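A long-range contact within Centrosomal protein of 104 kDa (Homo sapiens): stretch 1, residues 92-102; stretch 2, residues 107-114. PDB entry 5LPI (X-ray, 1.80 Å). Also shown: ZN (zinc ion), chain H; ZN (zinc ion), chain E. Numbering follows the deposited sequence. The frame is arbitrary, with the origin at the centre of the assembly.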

# COMPACT_ATOMS: atom_id res chain seq x y z
N CYS A 92 15.30 3.63 -11.74
CA CYS A 92 14.48 3.38 -10.56
C CYS A 92 15.35 3.36 -9.30
O CYS A 92 16.58 3.17 -9.36
CB CYS A 92 13.74 2.05 -10.71
SG CYS A 92 14.83 0.62 -10.97
N ASN A 93 14.71 3.57 -8.16
CA ASN A 93 15.42 3.56 -6.89
C ASN A 93 15.63 2.12 -6.42
O ASN A 93 14.64 1.39 -6.22
CB ASN A 93 14.64 4.34 -5.84
CG ASN A 93 15.37 4.38 -4.48
OD1 ASN A 93 16.58 4.15 -4.40
ND2 ASN A 93 14.62 4.65 -3.42
N PRO A 94 16.87 1.67 -6.21
CA PRO A 94 17.08 0.26 -5.85
C PRO A 94 16.40 -0.10 -4.54
O PRO A 94 16.24 0.72 -3.64
CB PRO A 94 18.61 0.16 -5.73
CG PRO A 94 19.12 1.27 -6.61
CD PRO A 94 18.14 2.39 -6.44
N ALA A 95 15.98 -1.36 -4.45
CA ALA A 95 15.30 -1.87 -3.27
C ALA A 95 16.31 -2.44 -2.28
O ALA A 95 17.47 -2.72 -2.62
CB ALA A 95 14.28 -2.94 -3.65
N LYS A 96 15.86 -2.60 -1.04
CA LYS A 96 16.64 -3.15 0.05
C LYS A 96 15.88 -4.32 0.66
O LYS A 96 14.66 -4.42 0.49
CB LYS A 96 16.92 -2.07 1.10
CG LYS A 96 17.63 -0.86 0.52
CD LYS A 96 17.75 0.25 1.54
CE LYS A 96 18.95 1.13 1.23
NZ LYS A 96 18.66 2.57 1.38
N PRO A 97 16.57 -5.22 1.36
CA PRO A 97 15.87 -6.36 1.98
C PRO A 97 14.68 -5.91 2.82
O PRO A 97 14.73 -4.91 3.54
CB PRO A 97 16.96 -6.99 2.86
CG PRO A 97 18.25 -6.64 2.18
CD PRO A 97 18.03 -5.29 1.55
N GLU A 98 13.58 -6.67 2.71
CA GLU A 98 12.34 -6.28 3.37
C GLU A 98 12.52 -6.14 4.88
O GLU A 98 11.87 -5.30 5.51
CB GLU A 98 11.24 -7.30 3.06
CG GLU A 98 9.89 -6.93 3.64
CD GLU A 98 8.74 -7.64 2.95
OE1 GLU A 98 9.00 -8.45 2.04
OE2 GLU A 98 7.58 -7.37 3.32
N LYS A 99 13.41 -6.94 5.48
CA LYS A 99 13.68 -6.81 6.90
C LYS A 99 14.42 -5.52 7.23
O LYS A 99 14.39 -5.07 8.38
CB LYS A 99 14.48 -8.01 7.40
CG LYS A 99 13.80 -9.35 7.17
CD LYS A 99 14.53 -10.49 7.87
CE LYS A 99 13.84 -11.82 7.64
NZ LYS A 99 14.56 -12.94 8.31
N LEU A 100 15.08 -4.92 6.25
CA LEU A 100 15.82 -3.70 6.51
C LEU A 100 15.01 -2.45 6.23
O LEU A 100 15.27 -1.41 6.84
CB LEU A 100 17.11 -3.68 5.67
CG LEU A 100 18.34 -4.38 6.24
CD1 LEU A 100 18.00 -5.74 6.82
CD2 LEU A 100 19.44 -4.53 5.16
N ALA A 101 14.01 -2.52 5.34
CA ALA A 101 13.31 -1.31 4.93
C ALA A 101 11.93 -1.61 4.35
O ALA A 101 11.74 -2.58 3.61
CB ALA A 101 14.15 -0.54 3.90
N ASN A 102 10.97 -0.76 4.70
CA ASN A 102 9.75 -0.61 3.92
C ASN A 102 10.05 0.11 2.60
O ASN A 102 10.91 0.99 2.53
CB ASN A 102 8.71 0.21 4.66
CG ASN A 102 8.15 -0.49 5.84
OD1 ASN A 102 8.16 -1.72 5.91
ND2 ASN A 102 7.62 0.28 6.79
N CYS A 107 5.72 6.62 -3.86
CA CYS A 107 6.79 7.60 -4.03
C CYS A 107 8.16 6.95 -4.19
O CYS A 107 9.15 7.67 -4.39
CB CYS A 107 6.81 8.59 -2.85
SG CYS A 107 7.41 7.89 -1.28
N HIS A 108 8.26 5.62 -4.08
CA HIS A 108 9.50 4.87 -4.33
C HIS A 108 10.58 5.09 -3.28
O HIS A 108 11.75 4.84 -3.56
CB HIS A 108 10.07 5.20 -5.72
CG HIS A 108 9.02 5.25 -6.78
ND1 HIS A 108 8.37 4.12 -7.23
CD2 HIS A 108 8.48 6.29 -7.45
CE1 HIS A 108 7.49 4.46 -8.16
NE2 HIS A 108 7.53 5.78 -8.30
N GLU A 109 10.23 5.51 -2.07
CA GLU A 109 11.22 5.69 -1.02
C GLU A 109 11.36 4.41 -0.19
O GLU A 109 10.38 3.69 0.04
CB GLU A 109 10.85 6.87 -0.12
CG GLU A 109 10.82 8.19 -0.88
CD GLU A 109 10.40 9.37 -0.03
OE1 GLU A 109 10.12 9.19 1.19
OE2 GLU A 109 10.35 10.49 -0.58
N ASN A 110 12.60 4.12 0.20
CA ASN A 110 12.89 3.10 1.19
C ASN A 110 13.02 3.78 2.54
O ASN A 110 13.65 4.83 2.67
CB ASN A 110 14.20 2.34 0.86
CG ASN A 110 14.19 1.69 -0.54
OD1 ASN A 110 13.25 1.00 -0.93
ND2 ASN A 110 15.28 1.91 -1.28
N PHE A 111 12.40 3.20 3.57
CA PHE A 111 12.44 3.84 4.87
C PHE A 111 12.33 2.78 5.95
O PHE A 111 12.22 1.59 5.65
CB PHE A 111 11.36 4.91 4.97
CG PHE A 111 9.96 4.39 4.76
CD1 PHE A 111 9.45 4.17 3.48
CD2 PHE A 111 9.14 4.14 5.85
CE1 PHE A 111 8.15 3.71 3.29
CE2 PHE A 111 7.83 3.67 5.67
CZ PHE A 111 7.34 3.46 4.39
N SER A 112 12.42 3.24 7.22
CA SER A 112 12.35 2.43 8.43
C SER A 112 11.35 1.29 8.25
O SER A 112 10.23 1.52 7.78
CB SER A 112 11.96 3.29 9.63
OG SER A 112 12.76 4.46 9.75
N PRO A 113 11.70 0.06 8.61
CA PRO A 113 10.76 -1.05 8.44
C PRO A 113 9.69 -1.06 9.53
O PRO A 113 9.82 -0.45 10.60
CB PRO A 113 11.66 -2.29 8.54
CG PRO A 113 12.79 -1.87 9.39
CD PRO A 113 12.98 -0.38 9.20
N GLY A 114 8.60 -1.76 9.23
CA GLY A 114 7.60 -2.08 10.23
C GLY A 114 6.31 -1.32 10.03
O GLY A 114 6.20 -0.38 9.24
ZN ZN H . 5.34 7.20 -0.21
ZN ZN E . 13.13 -0.82 -11.42
O HOH W 1 13.21 -1.66 -0.09

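Three asparagine side chains carry most of the polar contact between these stretches. Asn93, its chi1 in the t well, sends ND2 to the carbonyl O of His108 at 2.9 Å with an N-H...O angle of 168°, close to linear. The reciprocal bond runs from Asn110 ND2 to Pro94 O, 2.8 Å and 155°, so each amide group satisfies a main-chain carbonyl of the facing stretch. The other end of the Asn110 amide is also used: water 1 donates to Asn110 OD1 at 2.8 Å and accepts from Lys96 N at 3.0 Å, bridging side chain to backbone.

Asn102 is the most heavily covered residue of the contact, and its amide reads the backbone of Gly114 from both ends. Asn102 ND2 donates to Gly114 O (2.9 Å, 162°), while Gly114 N returns a weak bond to Asn102 OD1 at 3.3 Å. Gly114 has phi/psi of 110/170, at which a CB would be jammed against the preceding carbonyl oxygen.

The backbone of Asn102 pairs with Phe111 in an antiparallel bridge, CA to CA 5.3 Å. Phe111 N to Asn102 O is well formed (2.9 Å, 157°); the return bond, Asn102 N to Phe111 O, is short at 2.8 Å but weak, because its angle is only 125°. CA-H...O contacts accompany the pair: Asn110 CA lies 3.2 Å from Asn102 O, and Ala101 CA is equally far from Phe111 O.

Both bridge side chains occupy the same face of the sheet, which brings Asn102 CB over the Phe111 ring, 3.7 Å from its centroid and 18° off the normal, a CH-pi contact. Farther out, the Pro113 ring packs against the main chain of the preceding turn, with CD 3.4 Å from Leu100 O and CG 3.7 Å from Lys99 O.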